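Long-range contacts in polysaccharide biosynthesis protein CapD (PDB 6BWC), which binds NADP and UDP-N-acetylglucosamine and probably acts as a short-chain-dehydrogenase-type enzyme in the biosynthesis of CMP-pseudaminic acid: residues 6-11 with 78-83; 35-40 with 57-62; 71-76 with 117-122. The protein carries 2 engineered substitutions. All blocks are in the same frame, centred on the assembly; numbering follows the deposited sequence.

Interaction 1. Residues 6-11 with 78-83; sequences KDKNVL and NIDYVF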
loop_
_atom_site.group_PDB
_atom_site.type_symbol
_atom_site.label_atom_id
_atom_site.label_comp_id
_atom_site.label_asym_id
_atom_site.label_seq_id
_atom_site.Cartn_x
_atom_site.Cartn_y
_atom_site.Cartn_z
ATOM N N LYS C 6 0.582 8.350 38.355
ATOM C CA LYS C 6 0.446 7.235 39.288
ATOM C C LYS C 6 -0.342 6.119 38.641
ATOM O O LYS C 6 -1.514 6.260 38.353
ATOM C CB LYS C 6 -0.276 7.706 40.562
ATOM C CG LYS C 6 -0.456 6.653 41.660
ATOM C CD LYS C 6 0.817 6.461 42.481
ATOM C CE LYS C 6 0.627 5.473 43.629
ATOM N NZ LYS C 6 -0.403 5.904 44.620
ATOM N N ASP C 7 0.335 5.009 38.405
ATOM C CA ASP C 7 -0.296 3.791 37.960
ATOM C C ASP C 7 -0.981 3.858 36.607
ATOM O O ASP C 7 -1.959 3.150 36.364
ATOM C CB ASP C 7 -1.236 3.293 39.050
ATOM C CG ASP C 7 -0.699 2.086 39.709
ATOM O OD1 ASP C 7 0.347 2.228 40.407
ATOM O OD2 ASP C 7 -1.290 0.995 39.465
ATOM N N LYS C 8 -0.446 4.700 35.724
ATOM C CA LYS C 8 -0.914 4.804 34.333
ATOM C C LYS C 8 0.101 4.184 33.347
ATOM O O LYS C 8 1.212 3.769 33.727
ATOM C CB LYS C 8 -1.200 6.276 33.967
ATOM C CG LYS C 8 -2.202 6.977 34.870
ATOM C CD LYS C 8 -3.610 6.403 34.743
ATOM C CE LYS C 8 -4.653 7.356 35.333
ATOM N NZ LYS C 8 -5.860 6.657 35.872
ATOM N N ASN C 9 -0.324 4.109 32.088
ATOM C CA ASN C 9 0.477 3.616 30.975
ATOM C C ASN C 9 0.811 4.771 30.030
ATOM O O ASN C 9 -0.082 5.525 29.629
ATOM C CB ASN C 9 -0.331 2.545 30.237
ATOM C CG ASN C 9 -0.681 1.359 31.125
ATOM O OD1 ASN C 9 -0.230 1.267 32.249
ATOM N ND2 ASN C 9 -1.469 0.438 30.605
ATOM N N VAL C 10 2.083 4.923 29.666
ATOM C CA VAL C 10 2.520 6.093 28.899
ATOM C C VAL C 10 3.418 5.703 27.734
ATOM O O VAL C 10 4.365 4.934 27.921
ATOM C CB VAL C 10 3.280 7.079 29.806
ATOM C CG1 VAL C 10 3.821 8.264 28.999
ATOM C CG2 VAL C 10 2.374 7.534 30.945
ATOM N N LEU C 11 3.118 6.253 26.551
ATOM C CA LEU C 11 3.969 6.126 25.362
ATOM C C LEU C 11 4.655 7.467 25.100
ATOM O O LEU C 11 3.965 8.492 24.974
ATOM C CB LEU C 11 3.134 5.737 24.146
ATOM C CG LEU C 11 3.852 5.426 22.833
ATOM C CD1 LEU C 11 4.687 4.152 22.876
ATOM C CD2 LEU C 11 2.823 5.292 21.726
ATOM N N ASN C 78 -3.825 -0.237 24.895
ATOM C CA ASN C 78 -4.243 -0.024 26.280
ATOM C C ASN C 78 -3.443 1.083 27.014
ATOM O O ASN C 78 -3.357 1.095 28.244
ATOM C CB ASN C 78 -4.262 -1.389 27.011
ATOM C CG ASN C 78 -4.505 -1.286 28.514
ATOM O OD1 ASN C 78 -5.551 -0.830 28.958
ATOM N ND2 ASN C 78 -3.530 -1.706 29.293
ATOM N N ILE C 79 -2.934 2.045 26.242
ATOM C CA ILE C 79 -2.165 3.169 26.782
ATOM C C ILE C 79 -3.042 4.382 27.028
ATOM O O ILE C 79 -4.037 4.597 26.338
ATOM C CB ILE C 79 -0.898 3.467 25.935
ATOM C CG1 ILE C 79 0.292 2.945 26.729
ATOM C CG2 ILE C 79 -0.681 4.948 25.641
ATOM C CD1 ILE C 79 1.516 2.713 25.910
ATOM N N ASP C 80 -2.669 5.143 28.049
ATOM C CA ASP C 80 -3.456 6.242 28.528
ATOM C C ASP C 80 -2.945 7.585 28.028
ATOM O O ASP C 80 -3.759 8.434 27.673
ATOM C CB ASP C 80 -3.511 6.210 30.050
ATOM C CG ASP C 80 -4.293 5.010 30.579
ATOM O OD1 ASP C 80 -5.362 4.662 30.011
ATOM O OD2 ASP C 80 -3.840 4.413 31.583
ATOM N N TYR C 81 -1.627 7.792 27.967
ATOM C CA TYR C 81 -1.065 9.126 27.631
ATOM C C TYR C 81 0.072 9.035 26.615
ATOM O O TYR C 81 1.108 8.441 26.886
ATOM C CB TYR C 81 -0.591 9.843 28.911
ATOM C CG TYR C 81 -1.683 10.041 29.950
ATOM C CD1 TYR C 81 -2.635 11.018 29.797
ATOM C CD2 TYR C 81 -1.755 9.229 31.076
ATOM C CE1 TYR C 81 -3.648 11.187 30.730
ATOM C CE2 TYR C 81 -2.757 9.387 32.014
ATOM C CZ TYR C 81 -3.707 10.362 31.836
ATOM O OH TYR C 81 -4.705 10.509 32.764
ATOM N N VAL C 82 -0.142 9.641 25.452
ATOM C CA VAL C 82 0.806 9.632 24.321
ATOM C C VAL C 82 1.555 10.989 24.218
ATOM O O VAL C 82 0.944 12.032 24.064
ATOM C CB VAL C 82 0.058 9.317 22.983
ATOM C CG1 VAL C 82 0.994 9.312 21.789
ATOM C CG2 VAL C 82 -0.632 7.966 23.050
ATOM N N PHE C 83 2.879 10.956 24.301
ATOM C CA PHE C 83 3.698 12.114 23.948
ATOM C C PHE C 83 4.331 11.919 22.553
ATOM O O PHE C 83 5.278 11.119 22.414
ATOM C CB PHE C 83 4.831 12.330 24.972
ATOM C CG PHE C 83 4.377 12.666 26.360
ATOM C CD1 PHE C 83 4.187 13.987 26.742
ATOM C CD2 PHE C 83 4.216 11.657 27.325
ATOM C CE1 PHE C 83 3.815 14.308 28.046
ATOM C CE2 PHE C 83 3.841 11.973 28.631
ATOM C CZ PHE C 83 3.639 13.302 28.987
#
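V10 and L11 pair with Y81 and V82 as adjacent parallel strands inside the main sheet of a Rossmann-type fold, the strand axes closing to 4.8 Å. L11 sits astride the pairing: its N bonds to Y81 O, and its O receives F83 N at 2.8 Å. Where the strands begin, N9 O accepts two amides. Y81 N approaches nearly along the C=O axis, while D80 N, 3.1 Å from N9 O, stands above the carbonyl plane, so one carbonyl binds two successive amides at the start of strand 81-84. The side chain of N9 adds a bond from ND2 to N78 O (3.1 Å), and the amide planes of N9 and N78 stand almost perpendicular (82°).

On the face carrying V10 and Y81, V10 CG1 meets the edge of the F83 ring at CE2 (3.7 Å). K8 lays CB and CG against the Y81 ring edge, CG lying 3.8 Å from CE2. A bend at chi2 (-67°) then brings K8 CD beside D80 OD2, but NZ stays 5.2 Å from OD2; the salt bridge of D80 goes from OD1 to K122. On the face of L11 and V82, I79 CD1 touches L11 CB at 3.9 Å.

Helices 18-29 and 207-220 pack on F83, M218 of the latter also touching Y81, whereas L11 faces M76 and leans on R36 and F38 of strand 34-39.

Interaction 2. Residues 35-40 with 57-62; sequences VRVFSR and RNIRYL. With NAP (NADP nicotinamide-adenine-dinucleotide phosphate), chain N.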
loop_
_atom_site.group_PDB
_atom_site.type_symbol
_atom_site.label_atom_id
_atom_site.label_comp_id
_atom_site.label_asym_id
_atom_site.label_seq_id
_atom_site.Cartn_x
_atom_site.Cartn_y
_atom_site.Cartn_z
ATOM N N VAL C 35 6.051 2.907 31.287
ATOM C CA VAL C 35 6.327 3.935 30.288
ATOM C C VAL C 35 6.941 3.206 29.121
ATOM O O VAL C 35 7.835 2.398 29.322
ATOM C CB VAL C 35 7.368 4.976 30.772
ATOM C CG1 VAL C 35 7.559 6.087 29.730
ATOM C CG2 VAL C 35 6.955 5.576 32.119
ATOM N N ARG C 36 6.485 3.484 27.911
ATOM C CA ARG C 36 7.069 2.893 26.723
ATOM C C ARG C 36 7.915 3.923 25.979
ATOM O O ARG C 36 7.559 5.100 25.928
ATOM C CB ARG C 36 5.955 2.354 25.841
ATOM C CG ARG C 36 5.130 1.263 26.538
ATOM C CD ARG C 36 4.201 0.505 25.586
ATOM N NE ARG C 36 3.229 -0.339 26.302
ATOM C CZ ARG C 36 2.073 -0.780 25.797
ATOM N NH1 ARG C 36 1.692 -0.471 24.565
ATOM N NH2 ARG C 36 1.252 -1.515 26.522
ATOM N N VAL C 37 9.058 3.481 25.453
ATOM C CA VAL C 37 9.937 4.296 24.585
ATOM C C VAL C 37 9.839 3.751 23.144
ATOM O O VAL C 37 10.082 2.561 22.920
ATOM C CB VAL C 37 11.408 4.265 25.068
ATOM C CG1 VAL C 37 12.342 4.910 24.072
ATOM C CG2 VAL C 37 11.552 5.002 26.377
ATOM N N PHE C 38 9.491 4.637 22.196
ATOM C CA PHE C 38 9.274 4.306 20.779
ATOM C C PHE C 38 10.210 5.133 19.877
ATOM O O PHE C 38 10.017 6.327 19.699
ATOM C CB PHE C 38 7.820 4.567 20.420
ATOM C CG PHE C 38 7.405 4.034 19.070
ATOM C CD1 PHE C 38 6.626 2.896 18.974
ATOM C CD2 PHE C 38 7.757 4.688 17.886
ATOM C CE1 PHE C 38 6.208 2.425 17.729
ATOM C CE2 PHE C 38 7.352 4.209 16.643
ATOM C CZ PHE C 38 6.574 3.087 16.562
ATOM N N SER C 39 11.201 4.471 19.298
ATOM C CA SER C 39 12.288 5.087 18.565
ATOM C C SER C 39 12.639 4.094 17.466
ATOM O O SER C 39 12.416 2.890 17.644
ATOM C CB SER C 39 13.458 5.309 19.542
ATOM O OG SER C 39 14.759 5.246 18.957
ATOM N N ARG C 40 13.183 4.558 16.343
ATOM C CA ARG C 40 13.636 3.636 15.288
ATOM C C ARG C 40 14.957 2.953 15.590
ATOM O O ARG C 40 15.161 1.828 15.226
ATOM C CB ARG C 40 13.826 4.368 13.979
ATOM C CG ARG C 40 12.607 5.094 13.469
ATOM C CD ARG C 40 13.037 6.021 12.354
ATOM N NE ARG C 40 13.966 7.028 12.861
ATOM C CZ ARG C 40 14.596 7.939 12.122
ATOM N NH1 ARG C 40 14.392 8.010 10.806
ATOM N NH2 ARG C 40 15.434 8.794 12.724
ATOM N N ARG C 57 12.304 -1.251 34.714
ATOM C CA ARG C 57 11.417 -2.323 35.174
ATOM C C ARG C 57 9.977 -1.939 34.914
ATOM O O ARG C 57 9.181 -2.799 34.576
ATOM C CB ARG C 57 11.633 -2.678 36.657
ATOM C CG ARG C 57 11.673 -1.480 37.592
ATOM C CD ARG C 57 11.984 -1.864 39.036
ATOM N NE ARG C 57 11.400 -0.884 39.963
ATOM C CZ ARG C 57 11.857 0.356 40.180
ATOM N NH1 ARG C 57 12.942 0.827 39.560
ATOM N NH2 ARG C 57 11.216 1.142 41.040
ATOM N N ASN C 58 9.654 -0.655 35.093
ATOM C CA ASN C 58 8.430 -0.054 34.540
ATOM C C ASN C 58 8.643 0.670 33.180
ATOM O O ASN C 58 7.831 1.508 32.792
ATOM C CB ASN C 58 7.733 0.842 35.602
ATOM C CG ASN C 58 8.624 1.984 36.133
ATOM O OD1 ASN C 58 9.868 1.929 36.086
ATOM N ND2 ASN C 58 7.975 3.026 36.654
ATOM N N ILE C 59 9.710 0.310 32.452
ATOM C CA ILE C 59 10.047 0.875 31.140
ATOM C C ILE C 59 10.077 -0.229 30.106
ATOM O O ILE C 59 10.596 -1.294 30.375
ATOM C CB ILE C 59 11.439 1.518 31.138
ATOM C CG1 ILE C 59 11.532 2.554 32.263
ATOM C CG2 ILE C 59 11.739 2.159 29.786
ATOM C CD1 ILE C 59 12.818 3.358 32.300
ATOM N N ARG C 60 9.537 0.024 28.922
ATOM C CA ARG C 60 9.623 -0.922 27.804
ATOM C C ARG C 60 10.275 -0.247 26.600
ATOM O O ARG C 60 10.130 0.947 26.421
ATOM C CB ARG C 60 8.235 -1.438 27.432
ATOM C CG ARG C 60 7.493 -2.232 28.521
ATOM C CD ARG C 60 8.126 -3.583 28.837
ATOM N NE ARG C 60 8.734 -3.548 30.161
ATOM C CZ ARG C 60 8.199 -4.025 31.287
ATOM N NH1 ARG C 60 7.029 -4.661 31.299
ATOM N NH2 ARG C 60 8.857 -3.877 32.434
ATOM N N TYR C 61 11.005 -1.003 25.784
ATOM C CA TYR C 61 11.746 -0.418 24.657
ATOM C C TYR C 61 11.270 -0.951 23.280
ATOM O O TYR C 61 11.754 -1.970 22.788
ATOM C CB TYR C 61 13.250 -0.627 24.877
ATOM C CG TYR C 61 13.783 0.093 26.099
ATOM C CD1 TYR C 61 14.232 1.393 26.014
ATOM C CD2 TYR C 61 13.832 -0.534 27.341
ATOM C CE1 TYR C 61 14.697 2.053 27.126
ATOM C CE2 TYR C 61 14.305 0.118 28.468
ATOM C CZ TYR C 61 14.737 1.416 28.354
ATOM O OH TYR C 61 15.206 2.095 29.452
ATOM N N LEU C 62 10.335 -0.215 22.671
ATOM C CA LEU C 62 9.719 -0.584 21.401
ATOM C C LEU C 62 10.370 0.098 20.224
ATOM O O LEU C 62 10.151 1.277 19.981
ATOM C CB LEU C 62 8.226 -0.240 21.384
ATOM C CG LEU C 62 7.221 -1.272 21.908
ATOM C CD1 LEU C 62 7.730 -1.997 23.145
ATOM C CD2 LEU C 62 5.911 -0.558 22.222
HETATM P PA NAP N . 15.685 14.615 18.851
HETATM O O1A NAP N . 16.730 14.601 19.931
HETATM O O2A NAP N . 16.177 14.474 17.452
HETATM O O5B NAP N . 14.579 13.508 19.144
HETATM C C5B NAP N . 13.897 12.881 18.054
HETATM C C4B NAP N . 13.266 11.578 18.534
HETATM O O4B NAP N . 12.403 10.991 17.563
HETATM C C3B NAP N . 14.335 10.547 18.778
HETATM O O3B NAP N . 13.830 9.750 19.846
HETATM C C2B NAP N . 14.404 9.807 17.466
HETATM O O2B NAP N . 15.040 8.565 17.685
HETATM C C1B NAP N . 12.925 9.744 17.084
HETATM N N9A NAP N . 12.513 9.604 15.646
HETATM C C8A NAP N . 12.924 10.282 14.535
HETATM N N7A NAP N . 12.264 9.867 13.399
HETATM C C5A NAP N . 11.405 8.909 13.788
HETATM C C6A NAP N . 10.401 8.019 13.152
HETATM N N6A NAP N . 10.153 8.056 11.835
HETATM N N1A NAP N . 9.719 7.159 13.926
HETATM C C2A NAP N . 9.921 7.069 15.253
HETATM N N3A NAP N . 10.815 7.830 15.902
HETATM C C4A NAP N . 11.571 8.749 15.250
HETATM O O3 NAP N . 14.742 15.923 18.929
HETATM P PN NAP N . 14.363 16.806 20.234
HETATM O O1N NAP N . 14.145 15.938 21.464
HETATM O O2N NAP N . 15.279 17.990 20.287
HETATM O O5D NAP N . 12.982 17.450 19.778
HETATM C C5D NAP N . 11.791 16.739 20.010
HETATM C C4D NAP N . 10.614 17.475 19.378
HETATM O O4D NAP N . 10.700 18.853 19.763
HETATM C C3D NAP N . 10.483 17.451 17.845
HETATM O O3D NAP N . 9.130 17.132 17.510
HETATM C C2D NAP N . 10.819 18.852 17.392
HETATM O O2D NAP N . 10.066 19.259 16.244
HETATM C C1D NAP N . 10.449 19.682 18.621
HETATM N N1N NAP N . 11.184 20.945 18.762
HETATM C C2N NAP N . 12.471 20.893 19.140
HETATM C C3N NAP N . 13.260 22.016 19.309
HETATM C C7N NAP N . 14.697 21.951 19.696
HETATM O O7N NAP N . 15.359 22.989 19.643
HETATM N N7N NAP N . 15.274 20.805 20.065
HETATM C C4N NAP N . 12.650 23.354 19.104
HETATM C C5N NAP N . 11.246 23.296 18.685
HETATM C C6N NAP N . 10.557 22.102 18.552
HETATM P P2B NAP N . 15.639 7.698 16.466
HETATM O O1X NAP N . 16.444 6.688 17.261
HETATM O O2X NAP N . 14.451 7.038 15.799
HETATM O O3X NAP N . 16.434 8.670 15.562
#
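Strands 35-39 and 59-62 run parallel, V35 opposite I59 through F38 opposite L62, with 21° between their directions. V35 N bonds to N58 O, R60 N to V35 O, V37 N to R60 O, and L62 N to V37 O at 2.8 Å; a weak bond from S39 N to L62 O (3.4 Å) ends the series. On one face R36 CD rests on L62 CD2 (3.9 Å), beyond which its guanidinium reaches A75 O and E77. On the other, V37 CB lies 4.1 Å from Y61 CD1.

At the strand's C-terminal end, S39 OG bonds to O1X of the 2'-phosphate of NADP (2.8 Å). Just beyond, R40 holds the same phosphate by its backbone N and by its side chain: NE points straight at O2X (3.0 Å, 179°), and NH2 bonds to O3X. The bend at chi3 (-63°) turns NE to the phosphate, while adenine N7A lies over the centre of the guanidinium, 3.2 Å above its plane. F38 offers its ring edge to adenine C2A.

With helix 42-51 as the connection, this is a Rossmann beta-alpha-beta crossover, and an arginine and serine gripping the 2'-phosphate at the end of the second strand are consistent with a preference for NADP over NAD.

Interaction 3. Residues 71-76 with 117-122; sequences RVFSAM and IAQKVK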
loop_
_atom_site.group_PDB
_atom_site.type_symbol
_atom_site.label_atom_id
_atom_site.label_comp_id
_atom_site.label_asym_id
_atom_site.label_seq_id
_atom_site.Cartn_x
_atom_site.Cartn_y
_atom_site.Cartn_z
ATOM N N ARG C 71 2.378 -0.418 13.540
ATOM C CA ARG C 71 3.303 -0.481 14.669
ATOM C C ARG C 71 3.069 0.625 15.702
ATOM O O ARG C 71 3.267 0.447 16.901
ATOM C CB ARG C 71 4.726 -0.404 14.158
ATOM C CG ARG C 71 5.789 -0.436 15.240
ATOM C CD ARG C 71 5.614 -1.589 16.219
ATOM N NE ARG C 71 6.900 -2.007 16.761
ATOM C CZ ARG C 71 7.074 -2.767 17.839
ATOM N NH1 ARG C 71 6.047 -3.202 18.566
ATOM N NH2 ARG C 71 8.319 -3.086 18.201
ATOM N N VAL C 72 2.673 1.789 15.215
ATOM C CA VAL C 72 2.176 2.857 16.075
ATOM C C VAL C 72 0.948 2.352 16.830
ATOM O O VAL C 72 0.786 2.623 18.013
ATOM C CB VAL C 72 1.898 4.130 15.238
ATOM C CG1 VAL C 72 1.132 5.172 16.021
ATOM C CG2 VAL C 72 3.224 4.722 14.818
ATOM N N PHE C 73 0.111 1.600 16.128
ATOM C CA PHE C 73 -1.079 0.991 16.687
ATOM C C PHE C 73 -0.798 0.137 17.921
ATOM O O PHE C 73 -1.375 0.386 18.989
ATOM C CB PHE C 73 -1.768 0.123 15.629
ATOM C CG PHE C 73 -3.072 -0.415 16.077
ATOM C CD1 PHE C 73 -4.176 0.433 16.173
ATOM C CD2 PHE C 73 -3.195 -1.760 16.454
ATOM C CE1 PHE C 73 -5.394 -0.054 16.617
ATOM C CE2 PHE C 73 -4.410 -2.256 16.892
ATOM C CZ PHE C 73 -5.511 -1.398 16.980
ATOM N N SER C 74 0.081 -0.856 17.763
ATOM C CA SER C 74 0.341 -1.835 18.824
ATOM C C SER C 74 1.164 -1.299 19.965
ATOM O O SER C 74 1.111 -1.856 21.049
ATOM C CB SER C 74 1.042 -3.072 18.269
ATOM O OG SER C 74 2.190 -2.712 17.511
ATOM N N ALA C 75 1.960 -0.265 19.719
ATOM C CA ALA C 75 2.638 0.463 20.782
ATOM C C ALA C 75 1.657 1.194 21.648
ATOM O O ALA C 75 1.906 1.336 22.821
ATOM C CB ALA C 75 3.616 1.459 20.204
ATOM N N MET C 76 0.569 1.689 21.063
ATOM C CA MET C 76 -0.502 2.370 21.830
ATOM C C MET C 76 -1.508 1.478 22.596
ATOM O O MET C 76 -2.387 1.991 23.299
ATOM C CB MET C 76 -1.298 3.321 20.919
ATOM C CG MET C 76 -0.540 4.570 20.537
ATOM S SD MET C 76 -1.623 5.739 19.729
ATOM C CE MET C 76 -0.369 6.761 18.959
ATOM N N ILE C 117 -7.023 7.479 18.468
ATOM C CA ILE C 117 -8.486 7.326 18.449
ATOM C C ILE C 117 -8.869 5.858 18.497
ATOM O O ILE C 117 -9.727 5.490 19.278
ATOM C CB ILE C 117 -9.126 8.000 17.217
ATOM C CG1 ILE C 117 -9.007 9.523 17.354
ATOM C CG2 ILE C 117 -10.591 7.590 17.049
ATOM C CD1 ILE C 117 -9.119 10.265 16.049
ATOM N N ALA C 118 -8.215 5.032 17.680
ATOM C CA ALA C 118 -8.547 3.601 17.577
ATOM C C ALA C 118 -8.329 2.832 18.885
ATOM O O ALA C 118 -9.123 1.956 19.198
ATOM C CB ALA C 118 -7.780 2.940 16.431
ATOM N N GLN C 119 -7.280 3.170 19.643
ATOM C CA GLN C 119 -6.983 2.510 20.936
ATOM C C GLN C 119 -7.617 3.174 22.175
ATOM O O GLN C 119 -7.368 2.746 23.324
ATOM C CB GLN C 119 -5.467 2.379 21.127
ATOM C CG GLN C 119 -4.834 1.419 20.137
ATOM C CD GLN C 119 -4.947 -0.035 20.560
ATOM O OE1 GLN C 119 -5.816 -0.400 21.357
ATOM N NE2 GLN C 119 -4.037 -0.872 20.053
ATOM N N LYS C 120 -8.438 4.202 21.941
ATOM C CA LYS C 120 -9.173 4.896 22.997
ATOM C C LYS C 120 -8.233 5.438 24.080
ATOM O O LYS C 120 -8.478 5.287 25.278
ATOM C CB LYS C 120 -10.231 3.972 23.577
ATOM C CG LYS C 120 -11.027 3.279 22.492
ATOM C CD LYS C 120 -12.273 2.586 23.029
ATOM C CE LYS C 120 -13.332 2.423 21.942
ATOM N NZ LYS C 120 -14.699 2.677 22.470
ATOM N N VAL C 121 -7.143 6.043 23.603
ATOM C CA VAL C 121 -6.188 6.791 24.411
ATOM C C VAL C 121 -6.915 7.977 25.071
ATOM O O VAL C 121 -7.896 8.484 24.528
ATOM C CB VAL C 121 -5.028 7.264 23.494
ATOM C CG1 VAL C 121 -4.211 8.402 24.089
ATOM C CG2 VAL C 121 -4.133 6.087 23.137
ATOM N N LYS C 122 -6.439 8.416 26.231
ATOM C CA LYS C 122 -7.040 9.565 26.911
ATOM C C LYS C 122 -6.626 10.914 26.292
ATOM O O LYS C 122 -7.497 11.712 25.927
ATOM C CB LYS C 122 -6.764 9.527 28.414
ATOM C CG LYS C 122 -7.292 8.257 29.059
ATOM C CD LYS C 122 -7.673 8.449 30.519
ATOM C CE LYS C 122 -8.240 7.170 31.122
ATOM N NZ LYS C 122 -7.184 6.132 31.364
#
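Q119, F73 and M76 carry this junction between the C-terminal ends of two helices, Q119 reaching across to the other two. NE2 of Q119 lies over one face of the F73 ring, with the amide and ring planes only 23° apart. It sits 3.4 Å above the ring plane, displaced toward the rim, and CZ is the ring atom nearest to it. The same nitrogen donates to F73 O (3.1 Å), from well above the carbonyl plane, so one residue supplies both the aromatic face under the amide nitrogen and the acceptor that helps orient the amide. This carbonyl belongs to the last turn of helix 69-75 and also receives a weak bond from M76 N.

Two torsions set up the overlap. F73 has CG anti to the backbone N (chi1 -174°), and Q119 bends at chi2 (-83°), which places CD near the F73 ring, at CZ. Around the ring's edge, near its plane, A118 CB touches F73 CE1 at 3.8 Å.

M76 packs against the Q119 chain, CB lying 4.1 Å from Q119 CG, and Q119 CB approaches M76 O at 3.8 Å. Beyond CG the methionine runs extended, and its SD meets V121 CG2 at 4.2 Å. K120, with positive phi, ends the preceding helix in a Schellman motif, its N bonding back to I117 O; after this turn V121 points back toward residues 71-76.

M76 also touches V112, A115 and A116 of helix 98-118. Toward the main sheet, M76 and A75 lie against L11 of strand 9-13, and A75 and V72 against F38 of strand 34-39. Past V121 the chain continues into strand 123-129 of the same sheet.

In the fold
From the N terminus, strand 9-13 is laid down first, and interaction 1 closes the long loop that returns as strand 81-84. Nested within that loop, interaction 2 closes a short one, adding strands 34-39 and 59-63 outward from strand 9-13; a probable bond from R36 N to V10 O joins the two contacts. Interaction 3 opens after interaction 2 has closed and crosses interaction 1, closing the loop from helix 69-75 through strand 81-84 to the end of helix 98-118. The salt bridge D80 to K122 links those two, and R36 NH1, probably bonded to A75 O, links interactions 2 and 3. Together they tie one half of the main sheet to helices 69-75 and 98-118.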